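Local coordinates for protein probable glucarate dehydratase (Mycobacterium smegmatis str. MC2 155, PDB 3VDG) that probably dehydrates glucarate or a related acid sugar, as an enolase-superfamily lyase that holds a metal ion at its barrel, at residues A[102-107]-A[131-136]; A[138-143]-A[321-326]; A[247-252]-A[266-271]; A[260-265]-A[284-289]. All blocks are in the same frame, centred on the assembly; numbering follows the deposited sequence.

In the fold
The four contacts form two pairs. Interactions 1 and 2, with centres 10 Å apart, share helix 131-151, and D133 of the first is salt-bridged to R325 of the second; together they tie the helices of the N-terminal alpha+beta capping domain to each other and to barrel helix 323-336. Interactions 3 and 4, also 10 Å apart between centres, lie in the barrel round strand 267-269, and the amide of L268 probably bonds to the carbonyl of P288. About 30 Å separates the centres of interactions 2 and 3. Interaction 1 comes first along the chain; both barrel contacts fall between the two segments of interaction 2, and their segments alternate (247-252, 260-265, 266-271, 284-289), joining successive beta-alpha units.

Interaction 1 (A[102-107]-A[131-136]); sequences VIRALI and VVDRVF
R104 of helix 100-111 reaches D133 of helix 131-151 in a side-on salt bridge, two guanidinium nitrogens gripping one carboxylate oxygen. R104 NE lies 2.8 Å from D133 OD1 and meets it on the syn side but tilted out of the carboxylate plane, while R104 NH2 is 3.1 Å from the same D133 OD1 and comes from higher above that plane, on the same face. The oxygen sits almost in the guanidinium plane, yet the two flat groups are turned 59° apart. D133 OD1 also takes a salt bridge from R325, so one acidic oxygen serves two arginines; its charge probably offsets the closeness of R104 and R325.

The aliphatic part of R104 works as a CH-pi partner. With CG anti to the backbone N (chi1 -173°) and the chain extended as far as NE, R104 CB is laid 3.6 Å from the centroid of the F136 ring, nearly straight above it. Beyond, V132 CG1 covers a face of the guanidinium, 3.6 Å from R104 CZ.

Both helices belong to the N-terminal capping domain of the enolase fold; the axes of segments 102-107 and 131-136 make 122° between their N-to-C directions and come within 9.8 Å.

Apolar contacts fill the rest of the crossing. I103 CG2 and I107 CD1 both approach the edge of the F136 ring, each near its plane, with I107 CD1 4.0 Å from F136 CD1. I107 CG2 touches V135 CG1 at 3.9 Å, while helix 79-92 covers V135 and I103 with A88 and I92.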
loop_
_atom_site.group_PDB
_atom_site.type_symbol
_atom_site.label_atom_id
_atom_site.label_comp_id
_atom_site.label_asym_id
_atom_site.label_seq_id
_atom_site.Cartn_x
_atom_site.Cartn_y
_atom_site.Cartn_z
ATOM N N VAL A 102 -13.937 5.394 -1.707
ATOM C CA VAL A 102 -15.004 6.382 -1.758
ATOM C C VAL A 102 -15.501 6.691 -0.340
ATOM O O VAL A 102 -15.783 7.840 -0.011
ATOM C CB VAL A 102 -16.189 5.863 -2.627
ATOM C CG1 VAL A 102 -17.464 6.619 -2.315
ATOM C CG2 VAL A 102 -15.852 5.957 -4.118
ATOM N N ILE A 103 -15.612 5.658 0.494
ATOM C CA ILE A 103 -16.139 5.821 1.840
ATOM C C ILE A 103 -15.229 6.743 2.655
ATOM O O ILE A 103 -15.706 7.617 3.384
ATOM C CB ILE A 103 -16.395 4.457 2.526
ATOM C CG1 ILE A 103 -17.681 3.816 1.961
ATOM C CG2 ILE A 103 -16.542 4.592 4.040
ATOM C CD1 ILE A 103 -17.777 2.341 2.291
ATOM N N ARG A 104 -13.912 6.596 2.507
ATOM C CA ARG A 104 -13.030 7.496 3.250
ATOM C C ARG A 104 -13.243 8.935 2.803
ATOM O O ARG A 104 -13.269 9.866 3.637
ATOM C CB ARG A 104 -11.543 7.127 3.108
ATOM C CG ARG A 104 -10.639 7.966 4.020
ATOM C CD ARG A 104 -9.158 7.705 3.753
ATOM N NE ARG A 104 -8.319 8.416 4.726
ATOM C CZ ARG A 104 -8.009 9.709 4.648
ATOM N NH1 ARG A 104 -8.457 10.439 3.632
ATOM N NH2 ARG A 104 -7.252 10.275 5.593
ATOM N N ALA A 105 -13.372 9.138 1.494
ATOM C CA ALA A 105 -13.510 10.498 0.982
ATOM C C ALA A 105 -14.827 11.132 1.470
ATOM O O ALA A 105 -14.862 12.317 1.801
ATOM C CB ALA A 105 -13.422 10.518 -0.545
ATOM N N LEU A 106 -15.910 10.353 1.497
ATOM C CA LEU A 106 -17.190 10.854 2.029
ATOM C C LEU A 106 -17.073 11.253 3.494
ATOM O O LEU A 106 -17.684 12.231 3.950
ATOM C CB LEU A 106 -18.292 9.803 1.875
ATOM C CG LEU A 106 -18.724 9.489 0.435
ATOM C CD1 LEU A 106 -19.666 8.288 0.383
ATOM C CD2 LEU A 106 -19.405 10.704 -0.163
ATOM N N ILE A 107 -16.299 10.481 4.247
ATOM C CA ILE A 107 -16.104 10.756 5.667
ATOM C C ILE A 107 -15.289 12.031 5.839
ATOM O O ILE A 107 -15.603 12.856 6.689
ATOM C CB ILE A 107 -15.467 9.565 6.402
ATOM C CG1 ILE A 107 -16.498 8.441 6.536
ATOM C CG2 ILE A 107 -14.995 9.975 7.804
ATOM C CD1 ILE A 107 -15.939 7.169 7.145
ATOM N N VAL A 131 -7.616 12.896 12.072
ATOM C CA VAL A 131 -8.981 12.722 12.556
ATOM C C VAL A 131 -9.795 11.866 11.582
ATOM O O VAL A 131 -10.566 11.008 12.005
ATOM C CB VAL A 131 -9.703 14.062 12.775
ATOM C CG1 VAL A 131 -11.173 13.810 13.101
ATOM C CG2 VAL A 131 -9.042 14.824 13.916
ATOM N N VAL A 132 -9.617 12.089 10.285
ATOM C CA VAL A 132 -10.353 11.326 9.289
ATOM C C VAL A 132 -10.006 9.840 9.431
ATOM O O VAL A 132 -10.880 8.968 9.446
ATOM C CB VAL A 132 -10.057 11.823 7.870
ATOM C CG1 VAL A 132 -10.587 10.845 6.828
ATOM C CG2 VAL A 132 -10.689 13.201 7.668
ATOM N N ASP A 133 -8.723 9.546 9.569
ATOM C CA ASP A 133 -8.320 8.133 9.705
ATOM C C ASP A 133 -8.871 7.435 10.949
ATOM O O ASP A 133 -9.263 6.277 10.870
ATOM C CB ASP A 133 -6.807 7.964 9.534
ATOM C CG ASP A 133 -6.373 8.056 8.053
ATOM O OD1 ASP A 133 -7.142 7.633 7.152
ATOM O OD2 ASP A 133 -5.258 8.547 7.776
ATOM N N ARG A 134 -8.901 8.125 12.091
ATOM C CA ARG A 134 -9.473 7.556 13.309
ATOM C C ARG A 134 -10.968 7.282 13.152
ATOM O O ARG A 134 -11.480 6.301 13.690
ATOM C CB ARG A 134 -9.236 8.490 14.506
ATOM C CG ARG A 134 -7.859 8.332 15.137
ATOM C CD ARG A 134 -7.674 9.307 16.291
ATOM N NE ARG A 134 -7.489 10.660 15.780
ATOM C CZ ARG A 134 -7.292 11.729 16.545
ATOM N NH1 ARG A 134 -7.257 11.617 17.876
ATOM N NH2 ARG A 134 -7.119 12.910 15.972
ATOM N N VAL A 135 -11.668 8.154 12.424
ATOM C CA VAL A 135 -13.121 7.982 12.233
ATOM C C VAL A 135 -13.431 6.913 11.186
ATOM O O VAL A 135 -14.310 6.099 11.381
ATOM C CB VAL A 135 -13.800 9.318 11.885
ATOM C CG1 VAL A 135 -15.287 9.103 11.621
ATOM C CG2 VAL A 135 -13.581 10.317 13.031
ATOM N N PHE A 136 -12.649 6.897 10.106
ATOM C CA PHE A 136 -12.814 5.941 9.007
ATOM C C PHE A 136 -12.479 4.527 9.463
ATOM O O PHE A 136 -13.162 3.565 9.109
ATOM C CB PHE A 136 -11.902 6.382 7.847
ATOM C CG PHE A 136 -11.756 5.382 6.718
ATOM C CD1 PHE A 136 -12.861 4.903 6.024
ATOM C CD2 PHE A 136 -10.485 4.986 6.295
ATOM C CE1 PHE A 136 -12.708 4.007 4.967
ATOM C CE2 PHE A 136 -10.326 4.094 5.244
ATOM C CZ PHE A 136 -11.441 3.605 4.573
#

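Interaction 2 (A[138-143]-A[321-326]); sequences PFEVAC and GGLQRS
The N-terminal turn of helix 323-336, with G322 at the N-cap position, receives the carboxylate of E140 from helix 131-151. E140 OE1 accepts from L323 N at 2.7 Å, from above the carboxylate plane. E140 OE2 takes two donors from Q324 on opposite faces of that plane: the backbone Q324 N at 3.0 Å on the syn side, and the side-chain Q324 NE2 at 2.8 Å on the anti side. The chain of E140 bends at chi2 (-101°), which turns the carboxylate to the helix start, nearly coplanar with the Q324 amide. Here the capping domain meets the barrel domain of the enolase fold, and the buried acid may also be stabilised by the positive end of the helix dipole.

At G322 the backbone has positive phi, and its CA passes 3.3 Å from E140 OE1. A water donates to G321 O at 2.7 Å, accepts from R325 N and bonds weakly to E140 OE2. Apolar contact is supplied by V141 CG2, 4.0 Å from L323 CG, with A354 of helix 349-360 against both. Q324 OE1 bonds to R327 of the second subunit.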
loop_
_atom_site.group_PDB
_atom_site.type_symbol
_atom_site.label_atom_id
_atom_site.label_comp_id
_atom_site.label_asym_id
_atom_site.label_seq_id
_atom_site.Cartn_x
_atom_site.Cartn_y
_atom_site.Cartn_z
ATOM N N PRO A 138 -12.861 2.258 12.021
ATOM C CA PRO A 138 -13.816 1.200 12.386
ATOM C C PRO A 138 -14.813 0.855 11.275
ATOM O O PRO A 138 -15.270 -0.295 11.176
ATOM C CB PRO A 138 -14.580 1.802 13.581
ATOM C CG PRO A 138 -14.430 3.284 13.418
ATOM C CD PRO A 138 -13.023 3.460 12.863
ATOM N N PHE A 139 -15.161 1.832 10.450
ATOM C CA PHE A 139 -16.058 1.546 9.330
ATOM C C PHE A 139 -15.357 0.720 8.268
ATOM O O PHE A 139 -15.962 -0.174 7.664
ATOM C CB PHE A 139 -16.631 2.826 8.737
ATOM C CG PHE A 139 -17.508 3.564 9.690
ATOM C CD1 PHE A 139 -18.802 3.115 9.954
ATOM C CD2 PHE A 139 -17.031 4.680 10.361
ATOM C CE1 PHE A 139 -19.609 3.767 10.875
ATOM C CE2 PHE A 139 -17.844 5.349 11.276
ATOM C CZ PHE A 139 -19.134 4.895 11.524
ATOM N N GLU A 140 -14.077 1.010 8.048
ATOM C CA GLU A 140 -13.289 0.240 7.086
ATOM C C GLU A 140 -13.143 -1.195 7.566
ATOM O O GLU A 140 -13.241 -2.136 6.781
ATOM C CB GLU A 140 -11.903 0.870 6.904
ATOM C CG GLU A 140 -11.107 0.300 5.744
ATOM C CD GLU A 140 -10.048 -0.722 6.162
ATOM O OE1 GLU A 140 -10.032 -1.166 7.340
ATOM O OE2 GLU A 140 -9.217 -1.089 5.296
ATOM N N VAL A 141 -12.903 -1.380 8.857
ATOM C CA VAL A 141 -12.745 -2.753 9.388
ATOM C C VAL A 141 -14.075 -3.504 9.237
ATOM O O VAL A 141 -14.100 -4.646 8.795
ATOM C CB VAL A 141 -12.281 -2.753 10.864
ATOM C CG1 VAL A 141 -12.418 -4.143 11.486
ATOM C CG2 VAL A 141 -10.813 -2.295 10.964
ATOM N N ALA A 142 -15.179 -2.839 9.583
ATOM C CA ALA A 142 -16.502 -3.433 9.414
ATOM C C ALA A 142 -16.811 -3.752 7.938
ATOM O O ALA A 142 -17.461 -4.770 7.624
ATOM C CB ALA A 142 -17.579 -2.519 10.017
ATOM N N CYS A 143 -16.368 -2.889 7.024
ATOM C CA CYS A 143 -16.549 -3.160 5.585
ATOM C C CYS A 143 -15.798 -4.417 5.163
ATOM O O CYS A 143 -16.335 -5.254 4.420
ATOM C CB CYS A 143 -16.078 -1.983 4.712
ATOM S SG CYS A 143 -17.254 -0.611 4.609
ATOM N N GLY A 321 -5.976 4.433 10.012
ATOM C CA GLY A 321 -7.062 4.479 9.032
ATOM C C GLY A 321 -7.542 3.120 8.554
ATOM O O GLY A 321 -8.051 2.990 7.449
ATOM N N GLY A 322 -7.401 2.097 9.382
ATOM C CA GLY A 322 -7.974 0.786 9.035
ATOM C C GLY A 322 -6.931 -0.173 8.491
ATOM O O GLY A 322 -5.733 0.115 8.527
ATOM N N LEU A 323 -7.367 -1.321 7.982
ATOM C CA LEU A 323 -6.404 -2.384 7.687
ATOM C C LEU A 323 -5.638 -2.206 6.378
ATOM O O LEU A 323 -4.426 -2.506 6.291
ATOM C CB LEU A 323 -7.093 -3.755 7.733
ATOM C CG LEU A 323 -7.880 -4.093 9.018
ATOM C CD1 LEU A 323 -8.381 -5.542 8.994
ATOM C CD2 LEU A 323 -7.082 -3.862 10.294
ATOM N N GLN A 324 -6.332 -1.770 5.335
ATOM C CA GLN A 324 -5.631 -1.526 4.072
ATOM C C GLN A 324 -4.603 -0.399 4.199
ATOM O O GLN A 324 -3.495 -0.491 3.671
ATOM C CB GLN A 324 -6.629 -1.207 2.962
ATOM C CG GLN A 324 -7.621 -2.340 2.727
ATOM C CD GLN A 324 -8.820 -1.857 1.921
ATOM O OE1 GLN A 324 -8.827 -1.996 0.708
ATOM N NE2 GLN A 324 -9.809 -1.223 2.591
ATOM N N ARG A 325 -4.957 0.677 4.889
ATOM C CA ARG A 325 -3.960 1.730 5.115
ATOM C C ARG A 325 -2.805 1.287 6.017
ATOM O O ARG A 325 -1.685 1.797 5.884
ATOM C CB ARG A 325 -4.623 3.017 5.603
ATOM C CG ARG A 325 -5.362 3.693 4.439
ATOM C CD ARG A 325 -6.342 4.754 4.930
ATOM N NE ARG A 325 -5.680 5.974 5.373
ATOM C CZ ARG A 325 -5.290 6.957 4.554
ATOM N NH1 ARG A 325 -5.491 6.872 3.257
ATOM N NH2 ARG A 325 -4.697 8.034 5.040
ATOM N N SER A 326 -3.057 0.330 6.913
ATOM C CA SER A 326 -1.967 -0.234 7.715
ATOM C C SER A 326 -1.042 -1.076 6.830
ATOM O O SER A 326 0.161 -1.096 7.025
ATOM C CB SER A 326 -2.496 -1.075 8.879
ATOM O OG SER A 326 -3.186 -0.254 9.822
HETATM O O HOH W 1 -7.688 1.313 5.353
#

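Interaction 3 (A[247-252]-A[266-271]); sequences AAWTPQ and EYLEDP. With NA (sodium ion), chain C.
Two backbone hydrogen bonds tie the loop 247-249 to the turn after strand 267-269: A247 N donates to D270 O at 2.7 Å, and W249 N to P271 O at 3.1 Å. A247 CA adds a CA-H...O contact to the same P271 O. A247 and D270 both have positive phi.

W249 sends its indole along the turn. CG stands anti to the carbonyl carbon (chi1 -50°), which carries the six-membered ring over to P271, where W249 CE3 is 3.7 Å from P271 CB, and on to L268, whose CD1 touches the ring edge 4.1 Å from W249 CZ3.

The strand end also bears the metal site. E269 OE2 binds the sodium ion at 2.2 Å, with D244 and N292 as further protein ligands, while E269 OE1 is salt-bridged to K214. D270 OD2 accepts from a water that is itself a sodium ligand; T291 OG1 and N292 N hold the D270 carboxylate, a second-shell arrangement.

The contact thus spans the beta-alpha-beta unit of strand 241-244, helix 251-260 and strand 267-269 in the barrel, with W249 touching L243 of strand 241-244 and V257 of helix 251-260, and P271 against M278 of helix 275-284.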
loop_
_atom_site.group_PDB
_atom_site.type_symbol
_atom_site.label_atom_id
_atom_site.label_comp_id
_atom_site.label_asym_id
_atom_site.label_seq_id
_atom_site.Cartn_x
_atom_site.Cartn_y
_atom_site.Cartn_z
ATOM N N ALA A 247 8.190 9.298 26.027
ATOM C CA ALA A 247 8.866 10.593 25.882
ATOM C C ALA A 247 9.137 11.300 27.207
ATOM O O ALA A 247 9.233 12.537 27.251
ATOM C CB ALA A 247 8.085 11.521 24.947
ATOM N N ALA A 248 9.304 10.538 28.279
ATOM C CA ALA A 248 9.542 11.159 29.603
ATOM C C ALA A 248 10.958 11.686 29.818
ATOM O O ALA A 248 11.233 12.244 30.880
ATOM C CB ALA A 248 9.176 10.197 30.725
ATOM N N TRP A 249 11.861 11.480 28.852
ATOM C CA TRP A 249 13.280 11.842 29.050
ATOM C C TRP A 249 13.775 12.877 28.095
ATOM O O TRP A 249 13.284 12.985 26.972
ATOM C CB TRP A 249 14.196 10.636 28.906
ATOM C CG TRP A 249 13.789 9.445 29.717
ATOM C CD1 TRP A 249 13.213 9.424 30.987
ATOM C CD2 TRP A 249 13.964 8.042 29.346
ATOM N NE1 TRP A 249 12.984 8.129 31.396
ATOM C CE2 TRP A 249 13.432 7.253 30.455
ATOM C CE3 TRP A 249 14.486 7.384 28.234
ATOM C CZ2 TRP A 249 13.428 5.868 30.431
ATOM C CZ3 TRP A 249 14.470 5.981 28.222
ATOM C CH2 TRP A 249 13.949 5.249 29.283
ATOM N N THR A 250 14.786 13.629 28.514
ATOM C CA THR A 250 15.477 14.527 27.588
ATOM C C THR A 250 16.371 13.682 26.684
ATOM O O THR A 250 16.608 12.492 26.959
ATOM C CB THR A 250 16.404 15.490 28.332
ATOM O OG1 THR A 250 17.418 14.730 28.986
ATOM C CG2 THR A 250 15.638 16.316 29.359
ATOM N N PRO A 251 16.871 14.279 25.594
ATOM C CA PRO A 251 17.712 13.446 24.754
ATOM C C PRO A 251 18.984 12.998 25.466
ATOM O O PRO A 251 19.449 11.876 25.235
ATOM C CB PRO A 251 18.020 14.355 23.558
ATOM C CG PRO A 251 16.843 15.286 23.490
ATOM C CD PRO A 251 16.532 15.562 24.944
ATOM N N GLN A 252 19.531 13.840 26.345
ATOM C CA GLN A 252 20.779 13.500 27.054
ATOM C C GLN A 252 20.551 12.344 28.016
ATOM O O GLN A 252 21.362 11.430 28.134
ATOM C CB GLN A 252 21.350 14.727 27.811
ATOM C CG GLN A 252 21.747 15.895 26.898
ATOM C CD GLN A 252 20.561 16.502 26.141
ATOM O OE1 GLN A 252 19.465 16.676 26.689
ATOM N NE2 GLN A 252 20.778 16.822 24.873
ATOM N N GLU A 266 15.491 -5.031 22.674
ATOM C CA GLU A 266 15.214 -5.232 21.265
ATOM C C GLU A 266 14.979 -3.881 20.573
ATOM O O GLU A 266 15.466 -3.621 19.471
ATOM C CB GLU A 266 13.979 -6.123 21.149
ATOM C CG GLU A 266 13.514 -6.355 19.739
ATOM C CD GLU A 266 12.442 -7.421 19.660
ATOM O OE1 GLU A 266 11.333 -7.212 20.220
ATOM O OE2 GLU A 266 12.732 -8.459 19.028
ATOM N N TYR A 267 14.221 -2.997 21.211
ATOM C CA TYR A 267 14.219 -1.602 20.778
ATOM C C TYR A 267 13.811 -0.718 21.945
ATOM O O TYR A 267 13.322 -1.216 22.946
ATOM C CB TYR A 267 13.326 -1.356 19.543
ATOM C CG TYR A 267 11.858 -1.808 19.603
ATOM C CD1 TYR A 267 11.385 -2.787 18.737
ATOM C CD2 TYR A 267 10.940 -1.209 20.469
ATOM C CE1 TYR A 267 10.050 -3.185 18.749
ATOM C CE2 TYR A 267 9.602 -1.593 20.490
ATOM C CZ TYR A 267 9.156 -2.580 19.626
ATOM O OH TYR A 267 7.823 -2.985 19.630
ATOM N N LEU A 268 14.043 0.578 21.813
ATOM C CA LEU A 268 13.664 1.567 22.828
ATOM C C LEU A 268 12.608 2.497 22.232
ATOM O O LEU A 268 12.880 3.141 21.222
ATOM C CB LEU A 268 14.910 2.383 23.211
ATOM C CG LEU A 268 14.726 3.524 24.207
ATOM C CD1 LEU A 268 14.300 2.938 25.548
ATOM C CD2 LEU A 268 16.047 4.279 24.356
ATOM N N GLU A 269 11.401 2.551 22.807
ATOM C CA GLU A 269 10.315 3.300 22.158
ATOM C C GLU A 269 10.214 4.690 22.748
ATOM O O GLU A 269 10.190 4.827 23.967
ATOM C CB GLU A 269 8.922 2.665 22.369
ATOM C CG GLU A 269 8.832 1.157 22.337
ATOM C CD GLU A 269 7.401 0.672 22.551
ATOM O OE1 GLU A 269 7.221 -0.495 22.975
ATOM O OE2 GLU A 269 6.453 1.465 22.313
ATOM N N ASP A 270 10.101 5.698 21.886
ATOM C CA ASP A 270 9.818 7.076 22.317
ATOM C C ASP A 270 10.518 7.463 23.609
ATOM O O ASP A 270 9.863 7.817 24.600
ATOM C CB ASP A 270 8.298 7.286 22.469
ATOM C CG ASP A 270 7.586 7.209 21.136
ATOM O OD1 ASP A 270 8.035 7.930 20.222
ATOM O OD2 ASP A 270 6.625 6.407 20.993
ATOM N N PRO A 271 11.856 7.404 23.615
ATOM C CA PRO A 271 12.540 7.881 24.817
ATOM C C PRO A 271 12.338 9.383 25.086
ATOM O O PRO A 271 12.290 9.793 26.237
ATOM C CB PRO A 271 14.028 7.588 24.519
ATOM C CG PRO A 271 14.112 7.473 23.017
ATOM C CD PRO A 271 12.788 6.869 22.604
HETATM NA NA NA C . 4.790 2.866 22.711
HETATM O O HOH W 2 5.230 5.157 23.096
HETATM O O HOH W 3 2.773 2.232 23.600
#

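Interaction 4 (A[260-265]-A[284-289]); sequences GLEGVL and QAPMPL
Residues 260-265 and 284-289 are loops whose backbones approach at E262 and P286, CA atoms 6.1 Å apart, and at L265 and M287, CA atoms 6.8 Å apart. Each leads from a helix into the next parallel strand of the enolase-type barrel: the first joins helix 251-260 to strand 267-269, the second helix 275-284 to strand 289-291. In the first loop, L261 to V264 form a type II beta turn, closed by V264 N bonding to L261 O at 2.9 Å, with G263 at its positive-phi corner.

M287 fills the space between the loops. Its CG lies between the backbone N and the carbonyl carbon (chi1 71°), and further bends at chi2 (-67°) and chi3 (-71°) fold the thioether back, bringing its methyl to the turn. There M287 CE meets L261 CB at 4.3 Å and L265 CB at 4.2 Å. L261 and L265 also lean on V229 of helix 222-235, and A258 of helix 251-260 touches M287, so the methionine is buried.

Nearer the surface, P286 packs on the extended side chain of E262. The aliphatic part of the glutamate runs obliquely past the proline ring, E262 CB 3.8 Å from P286 CG, and E262 CD stays close to P286 CB. Closest of all across the two loops is the methyl M287 CE, 3.5 Å from L261 O, the carbonyl oxygen that also closes the turn.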
loop_
_atom_site.group_PDB
_atom_site.type_symbol
_atom_site.label_atom_id
_atom_site.label_comp_id
_atom_site.label_asym_id
_atom_site.label_seq_id
_atom_site.Cartn_x
_atom_site.Cartn_y
_atom_site.Cartn_z
ATOM N N GLY A 260 23.411 2.383 28.753
ATOM C CA GLY A 260 23.331 1.465 29.868
ATOM C C GLY A 260 22.576 0.194 29.559
ATOM O O GLY A 260 22.772 -0.812 30.218
ATOM N N LEU A 261 21.697 0.222 28.564
ATOM C CA LEU A 261 20.948 -0.989 28.220
ATOM C C LEU A 261 21.421 -1.616 26.898
ATOM O O LEU A 261 20.717 -2.446 26.298
ATOM C CB LEU A 261 19.436 -0.711 28.197
ATOM C CG LEU A 261 18.790 -0.376 29.548
ATOM C CD1 LEU A 261 17.322 -0.004 29.356
ATOM C CD2 LEU A 261 18.945 -1.526 30.536
ATOM N N GLU A 262 22.607 -1.221 26.445
ATOM C CA GLU A 262 23.173 -1.813 25.245
ATOM C C GLU A 262 23.106 -3.337 25.356
ATOM O O GLU A 262 23.453 -3.899 26.388
ATOM C CB GLU A 262 24.623 -1.362 25.039
ATOM C CG GLU A 262 25.299 -2.072 23.872
ATOM C CD GLU A 262 26.555 -1.370 23.389
ATOM O OE1 GLU A 262 27.022 -0.445 24.077
ATOM O OE2 GLU A 262 27.072 -1.733 22.313
ATOM N N GLY A 263 22.627 -3.997 24.309
ATOM C CA GLY A 263 22.581 -5.458 24.272
ATOM C C GLY A 263 21.457 -6.086 25.075
ATOM O O GLY A 263 21.325 -7.304 25.114
ATOM N N VAL A 264 20.639 -5.262 25.721
ATOM C CA VAL A 264 19.537 -5.777 26.523
ATOM C C VAL A 264 18.168 -5.580 25.843
ATOM O O VAL A 264 17.300 -6.464 25.915
ATOM C CB VAL A 264 19.506 -5.122 27.926
ATOM C CG1 VAL A 264 18.407 -5.735 28.773
ATOM C CG2 VAL A 264 20.849 -5.287 28.632
ATOM N N LEU A 265 17.974 -4.433 25.186
ATOM C CA LEU A 265 16.675 -4.112 24.557
ATOM C C LEU A 265 16.622 -4.484 23.093
ATOM O O LEU A 265 17.563 -4.256 22.354
ATOM C CB LEU A 265 16.361 -2.619 24.660
ATOM C CG LEU A 265 16.144 -2.025 26.047
ATOM C CD1 LEU A 265 15.881 -0.528 25.901
ATOM C CD2 LEU A 265 14.997 -2.710 26.779
ATOM N N GLN A 284 23.167 8.035 18.685
ATOM C CA GLN A 284 24.046 7.433 19.689
ATOM C C GLN A 284 23.540 6.082 20.189
ATOM O O GLN A 284 24.322 5.250 20.629
ATOM C CB GLN A 284 24.260 8.382 20.877
ATOM C CG GLN A 284 24.821 9.755 20.510
ATOM C CD GLN A 284 25.358 10.523 21.711
ATOM O OE1 GLN A 284 26.082 9.975 22.542
ATOM N NE2 GLN A 284 25.018 11.802 21.796
ATOM N N ALA A 285 22.231 5.858 20.120
ATOM C CA ALA A 285 21.658 4.638 20.683
ATOM C C ALA A 285 22.098 3.391 19.903
ATOM O O ALA A 285 22.035 3.364 18.676
ATOM C CB ALA A 285 20.137 4.731 20.724
ATOM N N PRO A 286 22.564 2.366 20.621
ATOM C CA PRO A 286 23.015 1.140 19.957
ATOM C C PRO A 286 21.834 0.276 19.496
ATOM O O PRO A 286 21.961 -0.450 18.522
ATOM C CB PRO A 286 23.849 0.432 21.033
ATOM C CG PRO A 286 23.352 0.983 22.333
ATOM C CD PRO A 286 22.871 2.383 22.061
ATOM N N MET A 287 20.686 0.361 20.166
ATOM C CA MET A 287 19.498 -0.353 19.676
ATOM C C MET A 287 18.620 0.582 18.843
ATOM O O MET A 287 18.719 1.809 18.944
ATOM C CB MET A 287 18.692 -0.989 20.827
ATOM C CG MET A 287 17.944 -0.001 21.736
ATOM S SD MET A 287 18.981 1.085 22.768
ATOM C CE MET A 287 19.614 -0.121 23.940
ATOM N N PRO A 288 17.749 0.008 18.006
ATOM C CA PRO A 288 16.852 0.833 17.195
ATOM C C PRO A 288 15.867 1.603 18.082
ATOM O O PRO A 288 15.461 1.083 19.128
ATOM C CB PRO A 288 16.052 -0.210 16.376
ATOM C CG PRO A 288 16.793 -1.490 16.499
ATOM C CD PRO A 288 17.562 -1.438 17.783
ATOM N N LEU A 289 15.495 2.822 17.675
ATOM C CA LEU A 289 14.406 3.539 18.327
ATOM C C LEU A 289 13.110 3.240 17.592
ATOM O O LEU A 289 13.087 3.188 16.358
ATOM C CB LEU A 289 14.635 5.057 18.287
ATOM C CG LEU A 289 15.880 5.562 19.031
ATOM C CD1 LEU A 289 15.733 7.071 19.221
ATOM C CD2 LEU A 289 15.990 4.849 20.379
#